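Local coordinates for protein C-glycoside 3-oxidase (Microbacterium trichothecenolyticum, PDB 7DVE) that oxidises the C3 hydroxyl of the sugar in C-glycosides such as isoorientin and mangiferin, using bound FAD and molecular oxygen and releasing hydrogen peroxide, at residues A[289-294]-A[447-452]; A[301-306]-A[427-432]; A[381-386]-A[398-403]. All coordinates share one frame; numbering follows the deposited sequence.

Contact 1: residues A[289-294]-A[447-452]; sequences DALGRY and GTVRMG
The guanidinium of R450 lies flat over one face of the Y294 ring, a cation-pi stack with the planes 8° apart and R450 CZ 3.9 Å from the ring centroid. R450 CZ stands 27° off the ring normal, shifted toward the root of the ring, where it comes within 3.5 Å of Y294 CG. The side chains cross at about a right angle. R450 reaches this place by bends at chi2 and chi3, and R450 NH1, which lies over the middle of the ring, hydrogen-bonds to A458 O. An alanine at Y294 would probably leave the R450 guanidinium without its flat partner, held by A458 O but freer to turn. Here two loops of the GMC oxidoreductase fold meet. One makes a type II beta turn from A290 to R293, with G292 at positive phi in its third position. The turn presents G292 N to a lone pair of T448 O, at 2.9 Å. T448 CG2 packs against G292 O at 3.6 Å, while T448 OG1 bonds to A274 O. L291 and V449 lie side by side, pointing the same way, L291 CD1 being 4.1 Å from V449 CG1. The V449 side chain lies about 9 Å from the FAD.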
loop_
_atom_site.group_PDB
_atom_site.type_symbol
_atom_site.label_atom_id
_atom_site.label_comp_id
_atom_site.label_asym_id
_atom_site.label_seq_id
_atom_site.Cartn_x
_atom_site.Cartn_y
_atom_site.Cartn_z
ATOM N N ASP A 289 -23.848 -4.950 -1.065
ATOM C CA ASP A 289 -23.576 -6.013 -2.023
ATOM C C ASP A 289 -22.159 -5.991 -2.570
ATOM O O ASP A 289 -21.605 -7.055 -2.861
ATOM C CB ASP A 289 -24.533 -5.948 -3.201
ATOM C CG ASP A 289 -24.593 -7.268 -3.930
ATOM O OD1 ASP A 289 -25.178 -8.213 -3.351
ATOM O OD2 ASP A 289 -24.026 -7.380 -5.041
ATOM N N ALA A 290 -21.566 -4.799 -2.751
ATOM C CA ALA A 290 -20.222 -4.716 -3.325
ATOM C C ALA A 290 -19.132 -5.078 -2.336
ATOM O O ALA A 290 -17.984 -5.222 -2.751
ATOM C CB ALA A 290 -19.950 -3.311 -3.888
ATOM N N LEU A 291 -19.457 -5.219 -1.051
ATOM C CA LEU A 291 -18.440 -5.422 -0.022
ATOM C C LEU A 291 -17.589 -6.656 -0.321
ATOM O O LEU A 291 -18.111 -7.754 -0.519
ATOM C CB LEU A 291 -19.111 -5.570 1.347
ATOM C CG LEU A 291 -18.139 -5.774 2.507
ATOM C CD1 LEU A 291 -17.558 -4.431 2.948
ATOM C CD2 LEU A 291 -18.796 -6.494 3.665
ATOM N N GLY A 292 -16.278 -6.475 -0.360
ATOM C CA GLY A 292 -15.366 -7.554 -0.669
ATOM C C GLY A 292 -15.277 -7.933 -2.127
ATOM O O GLY A 292 -14.303 -8.573 -2.515
ATOM N N ARG A 293 -16.248 -7.544 -2.951
ATOM C CA ARG A 293 -16.274 -7.896 -4.360
ATOM C C ARG A 293 -15.395 -6.953 -5.185
ATOM O O ARG A 293 -14.977 -5.890 -4.722
ATOM C CB ARG A 293 -17.715 -7.860 -4.874
ATOM C CG ARG A 293 -18.593 -8.993 -4.378
ATOM C CD ARG A 293 -19.982 -8.939 -5.010
ATOM N NE ARG A 293 -20.783 -10.096 -4.633
ATOM C CZ ARG A 293 -20.679 -11.281 -5.216
ATOM N NH1 ARG A 293 -19.818 -11.494 -6.199
ATOM N NH2 ARG A 293 -21.461 -12.276 -4.805
ATOM N N TYR A 294 -15.126 -7.352 -6.435
ATOM C CA TYR A 294 -14.325 -6.601 -7.409
ATOM C C TYR A 294 -12.865 -6.520 -6.976
ATOM O O TYR A 294 -12.110 -5.665 -7.450
ATOM C CB TYR A 294 -14.929 -5.199 -7.700
ATOM C CG TYR A 294 -16.432 -5.261 -7.951
ATOM C CD1 TYR A 294 -16.950 -5.779 -9.142
ATOM C CD2 TYR A 294 -17.335 -4.878 -6.968
ATOM C CE1 TYR A 294 -18.336 -5.895 -9.345
ATOM C CE2 TYR A 294 -18.699 -4.993 -7.157
ATOM C CZ TYR A 294 -19.202 -5.504 -8.343
ATOM O OH TYR A 294 -20.571 -5.602 -8.505
ATOM N N GLY A 447 -10.140 -2.445 -4.747
ATOM C CA GLY A 447 -11.476 -2.646 -5.261
ATOM C C GLY A 447 -12.492 -3.206 -4.291
ATOM O O GLY A 447 -13.676 -3.136 -4.582
ATOM N N THR A 448 -12.076 -3.725 -3.135
ATOM C CA THR A 448 -13.021 -4.451 -2.288
ATOM C C THR A 448 -14.007 -3.532 -1.585
ATOM O O THR A 448 -15.039 -4.012 -1.092
ATOM C CB THR A 448 -12.282 -5.288 -1.242
ATOM O OG1 THR A 448 -11.360 -4.450 -0.549
ATOM C CG2 THR A 448 -11.527 -6.442 -1.901
ATOM N N VAL A 449 -13.711 -2.234 -1.518
ATOM C CA VAL A 449 -14.622 -1.250 -0.940
ATOM C C VAL A 449 -14.626 -0.016 -1.829
ATOM O O VAL A 449 -14.436 1.107 -1.355
ATOM C CB VAL A 449 -14.227 -0.904 0.508
ATOM C CG1 VAL A 449 -14.578 -2.070 1.429
ATOM C CG2 VAL A 449 -12.745 -0.578 0.603
ATOM N N ARG A 450 -14.865 -0.224 -3.119
ATOM C CA ARG A 450 -14.579 0.786 -4.130
ATOM C C ARG A 450 -15.549 1.964 -4.056
ATOM O O ARG A 450 -16.733 1.818 -3.722
ATOM C CB ARG A 450 -14.624 0.152 -5.529
ATOM C CG ARG A 450 -15.801 -0.722 -5.700
ATOM C CD ARG A 450 -16.387 -0.757 -7.105
ATOM N NE ARG A 450 -15.629 -1.467 -8.128
ATOM C CZ ARG A 450 -16.186 -1.991 -9.212
ATOM N NH1 ARG A 450 -17.495 -1.948 -9.400
ATOM N NH2 ARG A 450 -15.409 -2.535 -10.145
ATOM N N MET A 451 -15.030 3.140 -4.398
ATOM C CA MET A 451 -15.849 4.334 -4.460
ATOM C C MET A 451 -16.567 4.399 -5.802
ATOM O O MET A 451 -16.064 3.916 -6.823
ATOM C CB MET A 451 -14.984 5.583 -4.243
ATOM C CG MET A 451 -14.122 5.983 -5.436
ATOM S SD MET A 451 -13.502 7.680 -5.311
ATOM C CE MET A 451 -13.367 7.897 -3.534
ATOM N N GLY A 452 -17.773 4.980 -5.791
ATOM C CA GLY A 452 -18.521 5.184 -7.009
ATOM C C GLY A 452 -19.301 6.480 -6.932
ATOM O O GLY A 452 -19.377 7.128 -5.879
#

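Contact 2: residues A[301-306]-A[427-432]; sequences IVFAVR and GDPLDD
F303 turns its CG anti to the backbone N (chi1 -156°), which swings the ring across to P429 and D431, while L430, with chi1 at -98° and so off the staggered positions, lays its two methyls along the opposite strand. F303 CZ comes within 3.4 Å of P429 CB, and the two side chains cross obliquely. The same ring also meets backbone: F303 CE1 is 3.2 Å from D431 O, and D432 C lies at the ring edge, near its plane. L430 CD2 touches A304 CB at 3.9 Å, and L430 CD1 approaches R306 N at 3.7 Å. V305 CG1 packs on P429 CA at 3.7 Å, on the sheet face opposite to the one that carries R306 and D428.

The backbones form a short antiparallel beta pairing that joins strand 427-436 to strand 300-307 in the large antiparallel sheet of this GMC oxidoreductase, away from the FAD and the active site. R306 and D428 make the hydrogen-bonded pair, exchanging N-H and C=O in both directions, and V305 with P429 is the non-hydrogen-bonded pair, as suits a proline without an N-H. Beyond it L430 N gives an almost straight bond (178°) to A304 O, at 2.8 Å. G427 CA lies 3.2 Å from R306 O, where any beta carbon would collide with that oxygen. The polar ends of R306 and D428 do not meet, and D428 OD1 makes a long, weak ion pair with R308.

Strand 300-307 is flanked on its other edge by strand 366-373, and its pairing with strand 427-436 resumes at V302 and F435. Helix 406-424 covers the ring of F303 with I419 and V420, and I366 of strand 366-373 packs against R306 and L430.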
loop_
_atom_site.group_PDB
_atom_site.type_symbol
_atom_site.label_atom_id
_atom_site.label_comp_id
_atom_site.label_asym_id
_atom_site.label_seq_id
_atom_site.Cartn_x
_atom_site.Cartn_y
_atom_site.Cartn_z
ATOM N N ILE A 301 5.512 -9.656 -12.810
ATOM C CA ILE A 301 6.522 -10.370 -13.585
ATOM C C ILE A 301 7.860 -9.729 -13.250
ATOM O O ILE A 301 7.979 -8.503 -13.274
ATOM C CB ILE A 301 6.249 -10.302 -15.103
ATOM C CG1 ILE A 301 4.900 -10.946 -15.464
ATOM C CG2 ILE A 301 7.369 -11.013 -15.875
ATOM C CD1 ILE A 301 3.718 -9.992 -15.590
ATOM N N VAL A 302 8.857 -10.546 -12.921
ATOM C CA VAL A 302 10.142 -10.046 -12.444
ATOM C C VAL A 302 11.259 -10.603 -13.315
ATOM O O VAL A 302 11.142 -11.659 -13.947
ATOM C CB VAL A 302 10.409 -10.409 -10.963
ATOM C CG1 VAL A 302 9.380 -9.753 -10.042
ATOM C CG2 VAL A 302 10.447 -11.939 -10.783
ATOM N N PHE A 303 12.373 -9.898 -13.293
ATOM C CA PHE A 303 13.495 -10.193 -14.168
ATOM C C PHE A 303 14.717 -9.567 -13.516
ATOM O O PHE A 303 14.590 -8.591 -12.791
ATOM C CB PHE A 303 13.234 -9.588 -15.552
ATOM C CG PHE A 303 13.973 -10.242 -16.666
ATOM C CD1 PHE A 303 14.134 -11.613 -16.705
ATOM C CD2 PHE A 303 14.486 -9.472 -17.707
ATOM C CE1 PHE A 303 14.794 -12.236 -17.791
ATOM C CE2 PHE A 303 15.164 -10.064 -18.776
ATOM C CZ PHE A 303 15.314 -11.462 -18.814
ATOM N N ALA A 304 15.892 -10.097 -13.781
ATOM C CA ALA A 304 17.111 -9.541 -13.211
ATOM C C ALA A 304 18.164 -9.472 -14.298
ATOM O O ALA A 304 18.289 -10.409 -15.094
ATOM C CB ALA A 304 17.622 -10.401 -12.036
ATOM N N VAL A 305 18.921 -8.365 -14.350
ATOM C CA VAL A 305 19.959 -8.221 -15.373
ATOM C C VAL A 305 21.240 -7.646 -14.773
ATOM O O VAL A 305 21.225 -6.888 -13.800
ATOM C CB VAL A 305 19.507 -7.367 -16.588
ATOM C CG1 VAL A 305 18.173 -7.860 -17.143
ATOM C CG2 VAL A 305 19.430 -5.900 -16.222
ATOM N N ARG A 306 22.365 -8.053 -15.353
ATOM C CA ARG A 306 23.667 -7.488 -15.050
ATOM C C ARG A 306 23.952 -6.346 -16.017
ATOM O O ARG A 306 24.079 -6.566 -17.228
ATOM C CB ARG A 306 24.754 -8.555 -15.152
ATOM C CG ARG A 306 26.153 -8.009 -14.924
ATOM C CD ARG A 306 27.207 -9.090 -15.155
ATOM N NE ARG A 306 27.554 -9.676 -13.867
ATOM C CZ ARG A 306 27.062 -10.818 -13.409
ATOM N NH1 ARG A 306 26.301 -11.595 -14.169
ATOM N NH2 ARG A 306 27.328 -11.180 -12.156
ATOM N N GLY A 427 21.230 -4.533 -19.929
ATOM C CA GLY A 427 22.339 -5.422 -19.634
ATOM C C GLY A 427 22.070 -6.846 -20.066
ATOM O O GLY A 427 21.190 -7.112 -20.889
ATOM N N ASP A 428 22.862 -7.760 -19.511
ATOM C CA ASP A 428 22.733 -9.163 -19.832
ATOM C C ASP A 428 21.861 -9.848 -18.793
ATOM O O ASP A 428 22.179 -9.811 -17.596
ATOM C CB ASP A 428 24.102 -9.826 -19.918
ATOM C CG ASP A 428 25.026 -9.099 -20.889
ATOM O OD1 ASP A 428 24.745 -9.136 -22.105
ATOM O OD2 ASP A 428 26.032 -8.498 -20.442
ATOM N N PRO A 429 20.745 -10.438 -19.202
ATOM C CA PRO A 429 19.823 -11.039 -18.231
ATOM C C PRO A 429 20.485 -12.168 -17.452
ATOM O O PRO A 429 21.339 -12.884 -17.971
ATOM C CB PRO A 429 18.682 -11.561 -19.109
ATOM C CG PRO A 429 18.759 -10.715 -20.410
ATOM C CD PRO A 429 20.212 -10.399 -20.582
ATOM N N LEU A 430 20.101 -12.308 -16.184
ATOM C CA LEU A 430 20.617 -13.397 -15.370
ATOM C C LEU A 430 19.976 -14.725 -15.738
ATOM O O LEU A 430 20.503 -15.772 -15.369
ATOM C CB LEU A 430 20.394 -13.111 -13.884
ATOM C CG LEU A 430 21.570 -12.527 -13.095
ATOM C CD1 LEU A 430 22.241 -11.373 -13.841
ATOM C CD2 LEU A 430 21.137 -12.098 -11.701
ATOM N N ASP A 431 18.893 -14.677 -16.504
ATOM C CA ASP A 431 18.029 -15.782 -16.872
ATOM C C ASP A 431 17.439 -15.379 -18.208
ATOM O O ASP A 431 17.227 -14.189 -18.441
ATOM C CB ASP A 431 16.948 -15.972 -15.801
ATOM C CG ASP A 431 16.278 -17.310 -15.874
ATOM O OD1 ASP A 431 16.089 -17.825 -17.008
ATOM O OD2 ASP A 431 15.938 -17.837 -14.783
ATOM N N ASP A 432 17.210 -16.333 -19.118
ATOM C CA ASP A 432 16.716 -15.808 -20.390
ATOM C C ASP A 432 15.219 -15.528 -20.360
ATOM O O ASP A 432 14.708 -14.865 -21.272
ATOM C CB ASP A 432 17.084 -16.719 -21.592
ATOM C CG ASP A 432 16.270 -18.024 -21.655
ATOM O OD1 ASP A 432 15.639 -18.384 -20.630
ATOM O OD2 ASP A 432 16.300 -18.716 -22.717
#

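Contact 3: residues A[381-386]-A[398-403]; sequences DRVAFS and MQLHYT
Strands 382-386 and 398-401 run antiparallel at 151°, R382 facing H401 and A384 facing Q399 as hydrogen-bonded pairs, V383 facing L400 and F385 facing M398 as non-hydrogen-bonded ones. Together they make a two-stranded antiparallel sheet, in effect a beta hairpin with a long connection. Both hydrogen-bonded pairs exchange N-H and C=O in both directions.

V383, L400, F385 and M398 share one face and build an apolar row. V383 CG2, anti to the backbone N, reaches M398 CB at 3.8 Å, and V383 CB meets L400 CD2 at 3.7 Å. F385 and M398 lie side by side, pointing the same way, with F385 CE1 3.9 Å from M398 CG. This face looks toward helix 276-283, whose P278 and Q279 touch F385 and whose R276 and Q279 touch M398; the M398 side chain lies about 8 Å from the FAD. On the other face R382 and H401 also run side by side, R382 CG 4.1 Å from H401 CB, and A384 CB sits near the plane of the H401 ring, at its edge.

Past the sheet D381 takes over. Its carboxylate slants against the Y402 ring, the planes 33° apart and D381 CG 3.9 Å from Y402 CD1. K375 binds D381 OD2 in a salt bridge and also T403 O, and makes a cation-pi contact with Y402, tying this end of the pair together. D381 OD1 accepts T403 N at 3.0 Å on its syn side, 29° out of the carboxylate plane. T403 OG1 hydrogen-bonds to Q378 OE1. One water joins the same D381 OD1, to which it donates, with T403 OG1, lying 2.6 Å from each.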
loop_
_atom_site.group_PDB
_atom_site.type_symbol
_atom_site.label_atom_id
_atom_site.label_comp_id
_atom_site.label_asym_id
_atom_site.label_seq_id
_atom_site.Cartn_x
_atom_site.Cartn_y
_atom_site.Cartn_z
ATOM N N ASP A 381 -14.445 -12.128 -8.385
ATOM C CA ASP A 381 -13.193 -11.930 -7.670
ATOM C C ASP A 381 -13.510 -11.209 -6.369
ATOM O O ASP A 381 -13.825 -10.016 -6.387
ATOM C CB ASP A 381 -12.207 -11.120 -8.513
ATOM C CG ASP A 381 -11.738 -11.857 -9.776
ATOM O OD1 ASP A 381 -11.747 -13.105 -9.803
ATOM O OD2 ASP A 381 -11.341 -11.176 -10.753
ATOM N N ARG A 382 -13.438 -11.908 -5.238
ATOM C CA ARG A 382 -13.863 -11.288 -3.988
ATOM C C ARG A 382 -13.206 -11.956 -2.792
ATOM O O ARG A 382 -12.604 -13.028 -2.894
ATOM C CB ARG A 382 -15.377 -11.358 -3.819
ATOM C CG ARG A 382 -15.904 -12.782 -3.839
ATOM C CD ARG A 382 -17.377 -12.741 -4.024
ATOM N NE ARG A 382 -18.011 -13.936 -3.520
ATOM C CZ ARG A 382 -18.962 -13.950 -2.596
ATOM N NH1 ARG A 382 -19.325 -12.845 -1.961
ATOM N NH2 ARG A 382 -19.576 -15.103 -2.317
ATOM N N VAL A 383 -13.348 -11.297 -1.640
ATOM C CA VAL A 383 -13.097 -11.907 -0.342
ATOM C C VAL A 383 -14.439 -12.118 0.351
ATOM O O VAL A 383 -15.211 -11.169 0.514
ATOM C CB VAL A 383 -12.144 -11.064 0.520
ATOM C CG1 VAL A 383 -12.590 -9.620 0.580
ATOM C CG2 VAL A 383 -12.046 -11.662 1.918
ATOM N N ALA A 384 -14.718 -13.359 0.747
ATOM C CA ALA A 384 -15.919 -13.766 1.460
ATOM C C ALA A 384 -15.566 -14.175 2.885
ATOM O O ALA A 384 -14.412 -14.485 3.195
ATOM C CB ALA A 384 -16.614 -14.933 0.738
ATOM N N PHE A 385 -16.572 -14.203 3.756
ATOM C CA PHE A 385 -16.329 -14.403 5.179
ATOM C C PHE A 385 -17.230 -15.495 5.728
ATOM O O PHE A 385 -18.328 -15.726 5.225
ATOM C CB PHE A 385 -16.531 -13.096 5.957
ATOM C CG PHE A 385 -15.643 -12.003 5.489
ATOM C CD1 PHE A 385 -14.305 -11.991 5.837
ATOM C CD2 PHE A 385 -16.126 -11.006 4.648
ATOM C CE1 PHE A 385 -13.473 -10.987 5.377
ATOM C CE2 PHE A 385 -15.298 -10.012 4.192
ATOM C CZ PHE A 385 -13.972 -10.009 4.552
ATOM N N SER A 386 -16.742 -16.167 6.769
ATOM C CA SER A 386 -17.402 -17.320 7.360
ATOM C C SER A 386 -18.200 -16.905 8.586
ATOM O O SER A 386 -17.740 -16.083 9.387
ATOM C CB SER A 386 -16.380 -18.392 7.750
ATOM O OG SER A 386 -17.041 -19.538 8.285
ATOM N N MET A 398 -11.544 -15.592 6.235
ATOM C CA MET A 398 -11.660 -15.240 4.825
ATOM C C MET A 398 -11.543 -16.453 3.917
ATOM O O MET A 398 -10.769 -17.383 4.167
ATOM C CB MET A 398 -10.601 -14.212 4.386
ATOM C CG MET A 398 -10.198 -13.162 5.392
ATOM S SD MET A 398 -8.804 -12.182 4.779
ATOM C CE MET A 398 -9.125 -10.633 5.644
ATOM N N GLN A 399 -12.322 -16.406 2.844
ATOM C CA GLN A 399 -12.186 -17.284 1.698
ATOM C C GLN A 399 -11.998 -16.372 0.499
ATOM O O GLN A 399 -12.746 -15.404 0.328
ATOM C CB GLN A 399 -13.409 -18.200 1.520
ATOM C CG GLN A 399 -13.384 -18.972 0.220
ATOM C CD GLN A 399 -12.240 -19.982 0.183
ATOM O OE1 GLN A 399 -12.006 -20.689 1.172
ATOM N NE2 GLN A 399 -11.520 -20.054 -0.949
ATOM N N LEU A 400 -10.961 -16.632 -0.282
ATOM C CA LEU A 400 -10.607 -15.800 -1.420
ATOM C C LEU A 400 -11.079 -16.488 -2.694
ATOM O O LEU A 400 -10.799 -17.676 -2.905
ATOM C CB LEU A 400 -9.097 -15.549 -1.465
ATOM C CG LEU A 400 -8.472 -14.594 -0.425
ATOM C CD1 LEU A 400 -7.025 -14.245 -0.794
ATOM C CD2 LEU A 400 -9.304 -13.335 -0.235
ATOM N N HIS A 401 -11.810 -15.749 -3.528
ATOM C CA HIS A 401 -12.276 -16.231 -4.823
ATOM C C HIS A 401 -11.593 -15.398 -5.900
ATOM O O HIS A 401 -11.756 -14.174 -5.934
ATOM C CB HIS A 401 -13.795 -16.119 -4.949
ATOM C CG HIS A 401 -14.565 -17.026 -4.035
ATOM N ND1 HIS A 401 -14.928 -18.305 -4.395
ATOM C CD2 HIS A 401 -15.103 -16.815 -2.810
ATOM C CE1 HIS A 401 -15.625 -18.858 -3.418
ATOM N NE2 HIS A 401 -15.747 -17.976 -2.444
ATOM N N TYR A 402 -10.863 -16.054 -6.795
ATOM C CA TYR A 402 -10.034 -15.303 -7.724
ATOM C C TYR A 402 -9.737 -16.147 -8.950
ATOM O O TYR A 402 -9.201 -17.255 -8.837
ATOM C CB TYR A 402 -8.746 -14.876 -7.060
ATOM C CG TYR A 402 -8.097 -13.673 -7.686
ATOM C CD1 TYR A 402 -8.602 -12.387 -7.470
ATOM C CD2 TYR A 402 -6.969 -13.814 -8.489
ATOM C CE1 TYR A 402 -7.993 -11.284 -8.037
ATOM C CE2 TYR A 402 -6.368 -12.723 -9.065
ATOM C CZ TYR A 402 -6.872 -11.458 -8.833
ATOM O OH TYR A 402 -6.249 -10.369 -9.407
ATOM N N THR A 403 -10.063 -15.606 -10.114
ATOM C CA THR A 403 -9.876 -16.289 -11.379
ATOM C C THR A 403 -9.213 -15.329 -12.361
ATOM O O THR A 403 -9.527 -14.137 -12.396
ATOM C CB THR A 403 -11.225 -16.833 -11.937
ATOM O OG1 THR A 403 -12.227 -15.787 -11.989
ATOM C CG2 THR A 403 -11.737 -17.979 -11.061
HETATM O O HOH W 1 -13.552 -14.964 -9.954
#

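Contacts 1 and 3 are neighbours, their centres 12 Å apart, and they join: G292 O of contact 1 lies 3.0 Å from V383 N of contact 3, a probable hydrogen bond that carries the turn onto the strand edge. Both also pack on helix 276-283. Contact 2 stands apart, its centre 37 Å from that of contact 1 and 34 Å from that of contact 3, in the large antiparallel sheet. Contact 1 is a buried meeting of loops, with one backbone bond and an arginine-tyrosine stack. Contact 3 is partly buried, with regular strand pairing, an apolar face and a carboxylate-water end. Contact 2 pairs strands too, but half of its touching residues are exposed.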